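Side-chain contacts in NADPH-quinone reductase (Pediococcus pentosaceus ATCC 25745, PDB 3HA2), which probably transfers electrons from NAD(P)H to quinones through a bound FMN, the chain here being its flavodoxin-like domain: residues Leu48-Asp53 with Gln87-Gly92; Ile55-Pro60 with Gln72-Val77; Glu126-Ala129 with Lys133-Tyr136. All coordinates share one frame; numbering follows the deposited sequence.

Interaction 1. Residues Leu48-Asp53 with Gln87-Gly92; sequences LLLQND and QYALEG
Leu50 and Ala89 meet methyl against methyl where helix 42-50 ends beside the loop that leads into strand 94-101 of the flavodoxin-like fold. CD2 of Leu50 stands 3.9 Å from CB of Ala89, at the point where the two backbones come closest, with 7.0 Å between the CA atoms of these residues. The CB of Leu50 does not aim at the loop; its CG lies opposite the carbonyl carbon (chi1 -72°), and from there the branch ending in CD2 reaches across. Ala89, by contrast, presents its methyl toward the helix.

The second pair works the other way round. Leu49 faces the loop with its CB, and the end of Leu90 swings in until its CD2 lies 4.2 Å from that CB. The methyls of Leu49 are thus left to pack on Trp73 and Val77 of helix 68-77. Both pairs are purely apolar, and together the segments bury 169 Å². Phe82, from helix 80-83, touches Leu49, Leu50 and Ala89.

Each backbone is also shaped locally. A type I turn from Tyr88 to Glu91 carries Ala89 and Leu90 at its two central positions. Past the helix end, the Asn52 side chain folds back: its ND2 donates to Leu48 O over 2.8 Å in a nearly straight bond (165°), with the acceptor close to the amide plane.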
ATOM      1  N   LEU A  48     -16.081  -0.508  16.285  1.00 21.39           N
ATOM      2  CA  LEU A  48     -16.909  -0.734  15.094  1.00 21.36           C
ATOM      3  C   LEU A  48     -16.581  -2.063  14.426  1.00 21.85           C
ATOM      4  O   LEU A  48     -17.480  -2.796  14.004  1.00 22.13           O
ATOM      5  CB  LEU A  48     -16.752   0.422  14.101  1.00 21.91           C
ATOM      6  CG  LEU A  48     -17.372   1.756  14.526  1.00 22.36           C
ATOM      7  CD1 LEU A  48     -17.014   2.823  13.491  1.00 22.04           C
ATOM      8  CD2 LEU A  48     -18.896   1.637  14.655  1.00 23.01           C
ATOM      9  N   LEU A  49     -15.295  -2.387  14.327  1.00 21.62           N
ATOM     10  CA  LEU A  49     -14.902  -3.688  13.774  1.00 21.66           C
ATOM     11  C   LEU A  49     -15.505  -4.855  14.548  1.00 22.00           C
ATOM     12  O   LEU A  49     -16.045  -5.798  13.951  1.00 22.12           O
ATOM     13  CB  LEU A  49     -13.387  -3.825  13.722  1.00 20.77           C
ATOM     14  CG  LEU A  49     -12.721  -2.893  12.710  1.00 21.15           C
ATOM     15  CD1 LEU A  49     -11.243  -2.797  13.049  1.00 19.93           C
ATOM     16  CD2 LEU A  49     -12.887  -3.407  11.308  1.00 20.38           C
ATOM     17  N   LEU A  50     -15.432  -4.779  15.873  1.00 22.62           N
ATOM     18  CA  LEU A  50     -15.920  -5.859  16.724  1.00 23.39           C
ATOM     19  C   LEU A  50     -17.422  -6.077  16.556  1.00 23.87           C
ATOM     20  O   LEU A  50     -17.904  -7.190  16.743  1.00 24.33           O
ATOM     21  CB  LEU A  50     -15.579  -5.594  18.193  1.00 23.61           C
ATOM     22  CG  LEU A  50     -14.114  -5.735  18.630  1.00 24.44           C
ATOM     23  CD1 LEU A  50     -13.951  -5.333  20.095  1.00 25.73           C
ATOM     24  CD2 LEU A  50     -13.604  -7.148  18.424  1.00 27.43           C
ATOM     25  N   GLN A  51     -18.138  -5.011  16.206  1.00 24.19           N
ATOM     26  CA  GLN A  51     -19.600  -5.018  16.122  1.00 25.14           C
ATOM     27  C   GLN A  51     -20.104  -5.461  14.744  1.00 24.72           C
ATOM     28  O   GLN A  51     -21.311  -5.554  14.526  1.00 24.90           O
ATOM     29  CB  GLN A  51     -20.148  -3.617  16.411  1.00 24.90           C
ATOM     30  CG  GLN A  51     -19.963  -3.137  17.847  1.00 26.90           C
ATOM     31  CD  GLN A  51     -20.314  -1.665  18.018  1.00 27.76           C
ATOM     32  OE1 GLN A  51     -19.549  -0.896  18.603  1.00 33.81           O
ATOM     33  NE2 GLN A  51     -21.469  -1.262  17.498  1.00 30.38           N
ATOM     34  N   ASN A  52     -19.193  -5.694  13.805  1.00 24.06           N
ATOM     35  CA  ASN A  52     -19.611  -6.033  12.439  1.00 23.74           C
ATOM     36  C   ASN A  52     -19.038  -7.355  11.962  1.00 23.77           C
ATOM     37  O   ASN A  52     -17.994  -7.788  12.450  1.00 24.38           O
ATOM     38  CB  ASN A  52     -19.311  -4.887  11.465  1.00 23.51           C
ATOM     39  CG  ASN A  52     -20.228  -3.694  11.683  1.00 24.14           C
ATOM     40  OD1 ASN A  52     -21.258  -3.566  11.012  1.00 25.17           O
ATOM     41  ND2 ASN A  52     -19.888  -2.841  12.648  1.00 20.94           N
ATOM     42  N   ASP A  53     -19.744  -7.999  11.025  1.00 22.93           N
ATOM     43  CA  ASP A  53     -19.389  -9.321  10.500  1.00 23.08           C
ATOM     44  C   ASP A  53     -18.691  -9.236   9.152  1.00 22.60           C
ATOM     45  O   ASP A  53     -17.834 -10.051   8.837  1.00 23.02           O
ATOM     46  CB  ASP A  53     -20.655 -10.177  10.328  1.00 23.51           C
ATOM     47  CG  ASP A  53     -21.462 -10.272  11.597  1.00 24.95           C
ATOM     48  OD1 ASP A  53     -20.927 -10.831  12.579  1.00 26.66           O
ATOM     49  OD2 ASP A  53     -22.622  -9.787  11.618  1.00 25.36           O
ATOM     50  N   GLN A  87      -5.642 -12.436  20.610  1.00 30.77           N
ATOM     51  CA  GLN A  87      -7.025 -12.007  20.438  1.00 29.68           C
ATOM     52  C   GLN A  87      -7.624 -12.387  19.084  1.00 28.62           C
ATOM     53  O   GLN A  87      -8.751 -12.883  19.030  1.00 28.79           O
ATOM     54  CB  GLN A  87      -7.125 -10.500  20.640  1.00 29.92           C
ATOM     55  CG  GLN A  87      -8.535  -9.967  20.615  1.00 29.67           C
ATOM     56  CD  GLN A  87      -8.611  -8.509  20.990  1.00 30.25           C
ATOM     57  OE1 GLN A  87      -7.608  -7.885  21.362  1.00 30.33           O
ATOM     58  NE2 GLN A  87      -9.809  -7.948  20.889  1.00 30.81           N
ATOM     59  N   TYR A  88      -6.878 -12.155  18.007  1.00 27.27           N
ATOM     60  CA  TYR A  88      -7.372 -12.382  16.636  1.00 26.11           C
ATOM     61  C   TYR A  88      -8.816 -11.909  16.524  1.00 25.08           C
ATOM     62  O   TYR A  88      -9.721 -12.698  16.242  1.00 23.90           O
ATOM     63  CB  TYR A  88      -7.253 -13.863  16.225  1.00 26.72           C
ATOM     64  CG  TYR A  88      -5.856 -14.241  15.806  1.00 27.06           C
ATOM     65  CD1 TYR A  88      -5.457 -14.145  14.476  1.00 28.41           C
ATOM     66  CD2 TYR A  88      -4.914 -14.640  16.750  1.00 28.17           C
ATOM     67  CE1 TYR A  88      -4.169 -14.466  14.085  1.00 27.05           C
ATOM     68  CE2 TYR A  88      -3.619 -14.973  16.369  1.00 28.66           C
ATOM     69  CZ  TYR A  88      -3.257 -14.879  15.040  1.00 28.52           C
ATOM     70  OH  TYR A  88      -1.978 -15.202  14.660  1.00 29.21           O
ATOM     71  N   ALA A  89      -9.006 -10.611  16.766  1.00 24.11           N
ATOM     72  CA  ALA A  89     -10.331 -10.017  16.910  1.00 24.07           C
ATOM     73  C   ALA A  89     -11.195 -10.200  15.668  1.00 23.85           C
ATOM     74  O   ALA A  89     -12.428 -10.272  15.764  1.00 24.42           O
ATOM     75  CB  ALA A  89     -10.207  -8.537  17.251  1.00 23.58           C
ATOM     76  N   LEU A  90     -10.536 -10.306  14.516  1.00 23.49           N
ATOM     77  CA  LEU A  90     -11.221 -10.357  13.222  1.00 23.52           C
ATOM     78  C   LEU A  90     -11.534 -11.756  12.730  1.00 23.48           C
ATOM     79  O   LEU A  90     -12.135 -11.908  11.664  1.00 22.89           O
ATOM     80  CB  LEU A  90     -10.402  -9.601  12.167  1.00 23.71           C
ATOM     81  CG  LEU A  90      -9.956  -8.194  12.599  1.00 25.55           C
ATOM     82  CD1 LEU A  90      -8.958  -7.636  11.607  1.00 27.82           C
ATOM     83  CD2 LEU A  90     -11.145  -7.252  12.755  1.00 26.64           C
ATOM     84  N   GLU A  91     -11.166 -12.778  13.508  1.00 22.91           N
ATOM     85  CA  GLU A  91     -11.299 -14.166  13.041  1.00 23.66           C
ATOM     86  C   GLU A  91     -12.731 -14.490  12.643  1.00 22.88           C
ATOM     87  O   GLU A  91     -13.650 -14.278  13.426  1.00 23.01           O
ATOM     88  CB  GLU A  91     -10.843 -15.158  14.118  1.00 22.69           C
ATOM     89  CG  GLU A  91     -10.909 -16.613  13.650  1.00 23.82           C
ATOM     90  CD  GLU A  91     -10.345 -17.589  14.667  1.00 26.04           C
ATOM     91  OE1 GLU A  91     -10.023 -17.169  15.810  1.00 27.35           O
ATOM     92  OE2 GLU A  91     -10.221 -18.781  14.312  1.00 28.93           O
ATOM     93  N   GLY A  92     -12.919 -15.003  11.427  1.00 23.20           N
ATOM     94  CA  GLY A  92     -14.254 -15.377  10.952  1.00 23.15           C
ATOM     95  C   GLY A  92     -15.049 -14.265  10.271  1.00 22.78           C
ATOM     96  O   GLY A  92     -16.107 -14.533   9.679  1.00 23.78           O
TER

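Interaction 2. Residues Ile55-Pro60 with Gln72-Val77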
ATOM      1  N   ILE A  55     -16.597  -6.560   6.708  1.00 21.73           N
ATOM      2  CA  ILE A  55     -15.881  -5.302   6.722  1.00 21.48           C
ATOM      3  C   ILE A  55     -15.473  -5.038   5.284  1.00 21.66           C
ATOM      4  O   ILE A  55     -14.758  -5.841   4.676  1.00 21.76           O
ATOM      5  CB  ILE A  55     -14.588  -5.353   7.610  1.00 21.58           C
ATOM      6  CG1 ILE A  55     -14.799  -6.088   8.965  1.00 21.03           C
ATOM      7  CG2 ILE A  55     -14.002  -3.947   7.787  1.00 21.70           C
ATOM      8  CD1 ILE A  55     -15.893  -5.519   9.885  1.00 21.29           C
ATOM      9  N   ILE A  56     -15.943  -3.924   4.744  1.00 21.95           N
ATOM     10  CA  ILE A  56     -15.622  -3.560   3.379  1.00 22.55           C
ATOM     11  C   ILE A  56     -14.748  -2.313   3.380  1.00 22.51           C
ATOM     12  O   ILE A  56     -15.079  -1.310   4.013  1.00 22.57           O
ATOM     13  CB  ILE A  56     -16.905  -3.346   2.570  1.00 22.56           C
ATOM     14  CG1 ILE A  56     -17.595  -4.698   2.343  1.00 23.01           C
ATOM     15  CG2 ILE A  56     -16.612  -2.616   1.268  1.00 23.78           C
ATOM     16  CD1 ILE A  56     -19.043  -4.592   1.872  1.00 24.50           C
ATOM     17  N   LEU A  57     -13.621  -2.382   2.692  1.00 21.78           N
ATOM     18  CA  LEU A  57     -12.787  -1.193   2.561  1.00 21.89           C
ATOM     19  C   LEU A  57     -13.048  -0.611   1.194  1.00 21.59           C
ATOM     20  O   LEU A  57     -12.875  -1.290   0.174  1.00 22.35           O
ATOM     21  CB  LEU A  57     -11.314  -1.536   2.693  1.00 21.52           C
ATOM     22  CG  LEU A  57     -10.942  -2.389   3.910  1.00 22.20           C
ATOM     23  CD1 LEU A  57      -9.412  -2.602   3.882  1.00 22.13           C
ATOM     24  CD2 LEU A  57     -11.409  -1.789   5.237  1.00 24.07           C
ATOM     25  N   GLU A  58     -13.463   0.649   1.190  1.00 21.30           N
ATOM     26  CA  GLU A  58     -13.935   1.326  -0.019  1.00 21.70           C
ATOM     27  C   GLU A  58     -13.041   2.538  -0.312  1.00 22.84           C
ATOM     28  O   GLU A  58     -13.026   3.539   0.444  1.00 22.62           O
ATOM     29  CB  GLU A  58     -15.396   1.751   0.186  1.00 21.69           C
ATOM     30  CG  GLU A  58     -16.006   2.475  -0.987  1.00 23.54           C
ATOM     31  CD  GLU A  58     -17.512   2.457  -0.966  1.00 24.71           C
ATOM     32  OE1 GLU A  58     -18.112   1.480  -0.454  1.00 26.70           O
ATOM     33  OE2 GLU A  58     -18.100   3.429  -1.486  1.00 26.23           O
ATOM     34  N   PHE A  59     -12.304   2.468  -1.418  1.00 22.55           N
ATOM     35  CA  PHE A  59     -11.308   3.501  -1.697  1.00 22.97           C
ATOM     36  C   PHE A  59     -10.964   3.623  -3.182  1.00 23.17           C
ATOM     37  O   PHE A  59     -11.162   2.676  -3.945  1.00 23.85           O
ATOM     38  CB  PHE A  59     -10.033   3.201  -0.886  1.00 21.84           C
ATOM     39  CG  PHE A  59      -9.423   1.822  -1.161  1.00 22.87           C
ATOM     40  CD1 PHE A  59      -9.802   0.693  -0.420  1.00 23.38           C
ATOM     41  CD2 PHE A  59      -8.474   1.662  -2.171  1.00 22.57           C
ATOM     42  CE1 PHE A  59      -9.242  -0.575  -0.684  1.00 22.71           C
ATOM     43  CE2 PHE A  59      -7.901   0.400  -2.435  1.00 23.31           C
ATOM     44  CZ  PHE A  59      -8.286  -0.717  -1.685  1.00 22.62           C
ATOM     45  N   PRO A  60     -10.430   4.786  -3.587  1.00 24.57           N
ATOM     46  CA  PRO A  60      -9.886   4.939  -4.941  1.00 24.67           C
ATOM     47  C   PRO A  60      -8.465   4.398  -5.031  1.00 24.84           C
ATOM     48  O   PRO A  60      -7.693   4.463  -4.068  1.00 24.77           O
ATOM     49  CB  PRO A  60      -9.907   6.449  -5.147  1.00 25.03           C
ATOM     50  CG  PRO A  60      -9.680   7.010  -3.778  1.00 25.78           C
ATOM     51  CD  PRO A  60     -10.357   6.044  -2.815  1.00 23.97           C
ATOM     52  N   GLN A  72      -2.766   4.336   6.965  1.00 23.46           N
ATOM     53  CA  GLN A  72      -2.583   4.776   8.351  1.00 23.75           C
ATOM     54  C   GLN A  72      -3.544   4.061   9.307  1.00 23.68           C
ATOM     55  O   GLN A  72      -3.158   3.666  10.400  1.00 22.42           O
ATOM     56  CB  GLN A  72      -2.723   6.289   8.497  1.00 24.39           C
ATOM     57  CG  GLN A  72      -2.289   6.825   9.883  1.00 26.10           C
ATOM     58  CD  GLN A  72      -0.801   6.616  10.132  1.00 29.59           C
ATOM     59  OE1 GLN A  72      -0.383   5.595  10.676  1.00 32.00           O
ATOM     60  NE2 GLN A  72       0.008   7.556   9.667  1.00 32.95           N
ATOM     61  N   TRP A  73      -4.795   3.895   8.880  1.00 22.80           N
ATOM     62  CA  TRP A  73      -5.803   3.188   9.690  1.00 22.85           C
ATOM     63  C   TRP A  73      -5.389   1.735   9.881  1.00 23.18           C
ATOM     64  O   TRP A  73      -5.468   1.202  10.988  1.00 23.27           O
ATOM     65  CB  TRP A  73      -7.147   3.316   8.969  1.00 22.61           C
ATOM     66  CG  TRP A  73      -8.368   2.690   9.590  1.00 22.69           C
ATOM     67  CD1 TRP A  73      -9.250   3.272  10.459  1.00 22.82           C
ATOM     68  CD2 TRP A  73      -8.901   1.410   9.271  1.00 20.95           C
ATOM     69  NE1 TRP A  73     -10.283   2.400  10.737  1.00 22.36           N
ATOM     70  CE2 TRP A  73     -10.080   1.243  10.033  1.00 21.69           C
ATOM     71  CE3 TRP A  73      -8.459   0.354   8.460  1.00 24.15           C
ATOM     72  CZ2 TRP A  73     -10.853   0.076   9.976  1.00 21.62           C
ATOM     73  CZ3 TRP A  73      -9.249  -0.813   8.387  1.00 23.48           C
ATOM     74  CH2 TRP A  73     -10.425  -0.933   9.155  1.00 22.76           C
HETATM   75  N   MSE A  74      -4.901   1.104   8.815  1.00 23.35           N
HETATM   76  CA  MSE A  74      -4.416  -0.272   8.901  1.00 24.95           C
HETATM   77  C   MSE A  74      -3.260  -0.359   9.906  1.00 25.06           C
HETATM   78  O   MSE A  74      -3.250  -1.233  10.765  1.00 25.26           O
HETATM   79  CB  MSE A  74      -3.949  -0.783   7.526  1.00 25.04           C
HETATM   80  CG  MSE A  74      -5.046  -0.886   6.488  1.00 27.41           C
HETATM   81 SE   MSE A  74      -6.155  -2.463   6.841  1.00 39.68          SE
HETATM   82  CE  MSE A  74      -4.787  -3.848   6.687  1.00 33.03           C
ATOM     83  N   ASP A  75      -2.304   0.571   9.795  1.00 25.40           N
ATOM     84  CA  ASP A  75      -1.078   0.569  10.615  1.00 25.51           C
ATOM     85  C   ASP A  75      -1.367   0.785  12.106  1.00 25.42           C
ATOM     86  O   ASP A  75      -0.630   0.293  12.968  1.00 25.22           O
ATOM     87  CB  ASP A  75      -0.106   1.670  10.132  1.00 25.83           C
ATOM     88  CG  ASP A  75       0.520   1.389   8.750  1.00 28.66           C
ATOM     89  OD1 ASP A  75       0.360   0.280   8.214  1.00 32.36           O
ATOM     90  OD2 ASP A  75       1.185   2.309   8.213  1.00 33.22           O
ATOM     91  N   THR A  76      -2.421   1.537  12.411  1.00 24.41           N
ATOM     92  CA  THR A  76      -2.661   2.022  13.770  1.00 24.60           C
ATOM     93  C   THR A  76      -3.817   1.291  14.471  1.00 24.03           C
ATOM     94  O   THR A  76      -3.743   0.993  15.660  1.00 23.69           O
ATOM     95  CB  THR A  76      -2.908   3.559  13.754  1.00 25.57           C
ATOM     96  OG1 THR A  76      -1.844   4.212  13.033  1.00 27.65           O
ATOM     97  CG2 THR A  76      -2.912   4.110  15.142  1.00 26.19           C
ATOM     98  N   VAL A  77      -4.880   0.997  13.721  1.00 22.89           N
ATOM     99  CA  VAL A  77      -6.048   0.314  14.284  1.00 22.65           C
ATOM    100  C   VAL A  77      -5.765  -1.182  14.379  1.00 22.63           C
ATOM    101  O   VAL A  77      -6.167  -1.841  15.342  1.00 22.35           O
ATOM    102  CB  VAL A  77      -7.341   0.582  13.429  1.00 22.23           C
ATOM    103  CG1 VAL A  77      -8.512  -0.336  13.853  1.00 21.94           C
ATOM    104  CG2 VAL A  77      -7.761   2.029  13.527  1.00 22.26           C
TER
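Strand 55-60 and helix 72-77 are layered with their backbones well apart, the nearest CA atoms, those of Leu57 and Met74, being 10.5 Å from each other. Side chains therefore bridge the whole distance, and Leu57 does so from the strand with both of its methyls. Its CD2 approaches the six-membered ring of Trp73, 3.9 Å from CZ3 and 4.1 Å from CH2, the leucine branch and the indole crossing obliquely. Its CD1 takes the other partner, the selenium of Met74 (a selenomethionine), across a looser 4.4 Å. One leucine fork is thus shared between two consecutive residues of the helix.

Trp73 can extend this far because its CG is anti to the backbone N (chi1 -179°), which sends the indole out from the helix toward the sheet. Val77, one turn on, sets its CB 4.3 Å above one indole face, toward the rim. NE1 bonds to Glu45 OE1, so the ring's polar atom is satisfied by helix 42-50, and Phe40 meets the indole edge-to-face.

This is the beta-alpha half of a right-handed beta-alpha-beta crossover in the flavodoxin-like fold: strand 54-60, central in the parallel sheet, runs into helix 68-77, which packs on the sheet before the chain returns as strand 94-101. Glu58 serves the sheet's other side, its OE1 bonded to the hydroxyl of Tyr160 in helix 150-165. The helix also reaches the dimer partner: Asp75 OD2 accepts a hydrogen bond from the backbone N of Ala68 of the second subunit, while OD1 forms a salt bridge with Lys71. Within the helix, Thr76 OG1 donates to Gln72 O, 3.0 Å away.

Interaction 3. Residues Glu126-Ala129 with Lys133-Tyr136; sequences EAFA and KMMY
Tyr136 lies flat against helix 123-131, one ring face laid on Glu126, just after a Schellman motif has ended that helix and turned the chain into strand 135-143 of the flavodoxin-like sheet. The motif's longer-range bond runs from Met134 N to Ala129 O, 2.9 Å, with Lys133 at positive phi as the C-prime residue. Met134, a selenomethionine, makes an oblique Met-aromatic contact with Phe128, whose ring also meets Trp63 of the second subunit edge-to-face.

Tyr136 hugs the helix from its start: CB is 4.0 Å from CB of Ala129, and CD1 is 3.9 Å from the same methyl. CG stands anti to the backbone N (chi1 -166°), which carries the ring along the helix to Glu126. There a CH-pi contact forms, with Glu126 CA 3.7 Å from the ring centroid and 13° off its normal. CE1 lies 3.6 Å from Glu126 N, CD2 lies near Glu126 CG, and CE2 meets Glu126 CB at 3.6 Å, with CZ near that CB too. The extended glutamate ends in a carboxylate almost parallel to the ring, 14° between planes, and its OE1 pairs with Arg123. With Tyr136 cut back to an alanine, the Glu126 backbone would probably be uncovered and its carboxylate would lose the water link to the strand. At the phenol's tip, OH donates to a water 3.0 Å away, and that water donates to Glu126 OE1 over 2.8 Å.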
ATOM      1  N   GLU A 126      -5.284  -9.335   0.747  1.00 24.00           N
ATOM      2  CA  GLU A 126      -5.508 -10.772   0.821  1.00 23.70           C
ATOM      3  C   GLU A 126      -4.601 -11.382   1.892  1.00 23.28           C
ATOM      4  O   GLU A 126      -5.044 -12.206   2.691  1.00 23.52           O
ATOM      5  CB  GLU A 126      -5.272 -11.405  -0.552  1.00 23.75           C
ATOM      6  CG  GLU A 126      -5.629 -12.888  -0.648  1.00 24.12           C
ATOM      7  CD  GLU A 126      -5.559 -13.403  -2.098  1.00 24.69           C
ATOM      8  OE1 GLU A 126      -5.362 -12.595  -3.038  1.00 25.80           O
ATOM      9  OE2 GLU A 126      -5.696 -14.631  -2.298  1.00 24.51           O
ATOM     10  N   ALA A 127      -3.335 -10.978   1.904  1.00 23.86           N
ATOM     11  CA  ALA A 127      -2.398 -11.474   2.918  1.00 23.39           C
ATOM     12  C   ALA A 127      -2.810 -11.050   4.342  1.00 22.92           C
ATOM     13  O   ALA A 127      -2.678 -11.826   5.297  1.00 23.72           O
ATOM     14  CB  ALA A 127      -0.973 -11.018   2.595  1.00 23.93           C
ATOM     15  N   PHE A 128      -3.312  -9.831   4.481  1.00 23.00           N
ATOM     16  CA  PHE A 128      -3.881  -9.383   5.758  1.00 23.22           C
ATOM     17  C   PHE A 128      -5.028 -10.279   6.220  1.00 22.52           C
ATOM     18  O   PHE A 128      -5.080 -10.721   7.368  1.00 21.72           O
ATOM     19  CB  PHE A 128      -4.366  -7.929   5.667  1.00 24.01           C
ATOM     20  CG  PHE A 128      -5.039  -7.440   6.926  1.00 25.68           C
ATOM     21  CD1 PHE A 128      -4.289  -6.992   8.003  1.00 27.73           C
ATOM     22  CD2 PHE A 128      -6.427  -7.435   7.035  1.00 27.21           C
ATOM     23  CE1 PHE A 128      -4.911  -6.540   9.177  1.00 28.35           C
ATOM     24  CE2 PHE A 128      -7.045  -6.985   8.203  1.00 27.44           C
ATOM     25  CZ  PHE A 128      -6.289  -6.541   9.257  1.00 26.75           C
ATOM     26  N   ALA A 129      -5.975 -10.518   5.319  1.00 22.85           N
ATOM     27  CA  ALA A 129      -7.105 -11.389   5.619  1.00 23.24           C
ATOM     28  C   ALA A 129      -6.635 -12.773   6.026  1.00 23.77           C
ATOM     29  O   ALA A 129      -7.135 -13.329   7.005  1.00 23.88           O
ATOM     30  CB  ALA A 129      -8.074 -11.446   4.410  1.00 23.00           C
ATOM     31  N   LYS A 133      -7.089 -14.379   9.888  1.00 23.30           N
ATOM     32  CA  LYS A 133      -8.108 -15.443   9.844  1.00 24.76           C
ATOM     33  C   LYS A 133      -9.494 -14.955   9.389  1.00 24.95           C
ATOM     34  O   LYS A 133     -10.532 -15.498   9.808  1.00 24.03           O
ATOM     35  CB  LYS A 133      -8.210 -16.186  11.192  1.00 24.74           C
ATOM     36  CG  LYS A 133      -6.867 -16.695  11.712  1.00 26.25           C
ATOM     37  CD  LYS A 133      -6.993 -17.452  13.049  1.00 25.92           C
ATOM     38  CE  LYS A 133      -5.612 -17.935  13.491  1.00 29.90           C
ATOM     39  NZ  LYS A 133      -5.625 -18.687  14.793  1.00 30.28           N
HETATM   40  N   MSE A 134      -9.484 -13.927   8.539  1.00 25.86           N
HETATM   41  CA  MSE A 134     -10.692 -13.425   7.886  1.00 27.82           C
HETATM   42  C   MSE A 134     -10.932 -14.187   6.579  1.00 27.88           C
HETATM   43  O   MSE A 134     -10.002 -14.775   6.026  1.00 27.98           O
HETATM   44  CB  MSE A 134     -10.537 -11.935   7.580  1.00 26.76           C
HETATM   45  CG  MSE A 134     -10.399 -11.069   8.801  1.00 27.38           C
HETATM   46 SE   MSE A 134     -10.226  -9.189   8.287  1.00 32.94          SE
HETATM   47  CE  MSE A 134     -12.143  -8.749   8.135  1.00 26.54           C
HETATM   48  N   MSE A 135     -12.177 -14.168   6.109  1.00 27.95           N
HETATM   49  CA  MSE A 135     -12.562 -14.695   4.819  1.00 29.25           C
HETATM   50  C   MSE A 135     -12.503 -13.577   3.770  1.00 27.72           C
HETATM   51  O   MSE A 135     -13.268 -12.624   3.832  1.00 27.80           O
HETATM   52  CB  MSE A 135     -13.987 -15.264   4.903  1.00 30.65           C
HETATM   53  CG  MSE A 135     -14.631 -15.544   3.567  1.00 39.61           C
HETATM   54 SE   MSE A 135     -13.703 -16.998   2.656  1.00 62.24          SE
HETATM   55  CE  MSE A 135     -14.177 -18.488   3.856  1.00 56.05           C
ATOM     56  N   TYR A 136     -11.604 -13.708   2.805  1.00 26.20           N
ATOM     57  CA  TYR A 136     -11.438 -12.705   1.752  1.00 25.10           C
ATOM     58  C   TYR A 136     -12.469 -12.927   0.650  1.00 24.74           C
ATOM     59  O   TYR A 136     -12.544 -14.025   0.052  1.00 23.90           O
ATOM     60  CB  TYR A 136     -10.041 -12.863   1.167  1.00 25.91           C
ATOM     61  CG  TYR A 136      -9.539 -11.746   0.305  1.00 24.31           C
ATOM     62  CD1 TYR A 136      -9.368 -10.452   0.831  1.00 24.79           C
ATOM     63  CD2 TYR A 136      -9.168 -11.977  -1.022  1.00 25.12           C
ATOM     64  CE1 TYR A 136      -8.858  -9.416   0.059  1.00 26.32           C
ATOM     65  CE2 TYR A 136      -8.638 -10.923  -1.814  1.00 24.66           C
ATOM     66  CZ  TYR A 136      -8.499  -9.658  -1.255  1.00 27.21           C
ATOM     67  OH  TYR A 136      -7.967  -8.636  -1.981  1.00 25.11           O
TER
HETATM   68  O   HOH W   1      -6.063  -9.993  -3.811  1.00 22.79           O

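In the fold
The three contacts form one continuous packed region, their centres 12 to 14 Å apart. Leu49 ties interaction 1 to interaction 2, its CD2 lying 3.7 Å from Ile55 CG2. Interaction 1 meets interaction 3 through Leu90 CD1, 3.7 Å from Phe128 CZ, and through a probable backbone hydrogen bond from Gly92 N to Lys133 O, 2.9 Å. Interactions 2 and 3 join where Ile55 CG1 comes within 3.9 Å of Met134 CE. Flavodoxin-like proteins bind FMN at the carboxyl ends of their strands, whereas interactions 1 and 3 sit where strands begin, probably away from this chain's own flavin site. Interaction 3, however, touches Trp63 and Tyr64 of the second subunit and may lie near that subunit's site.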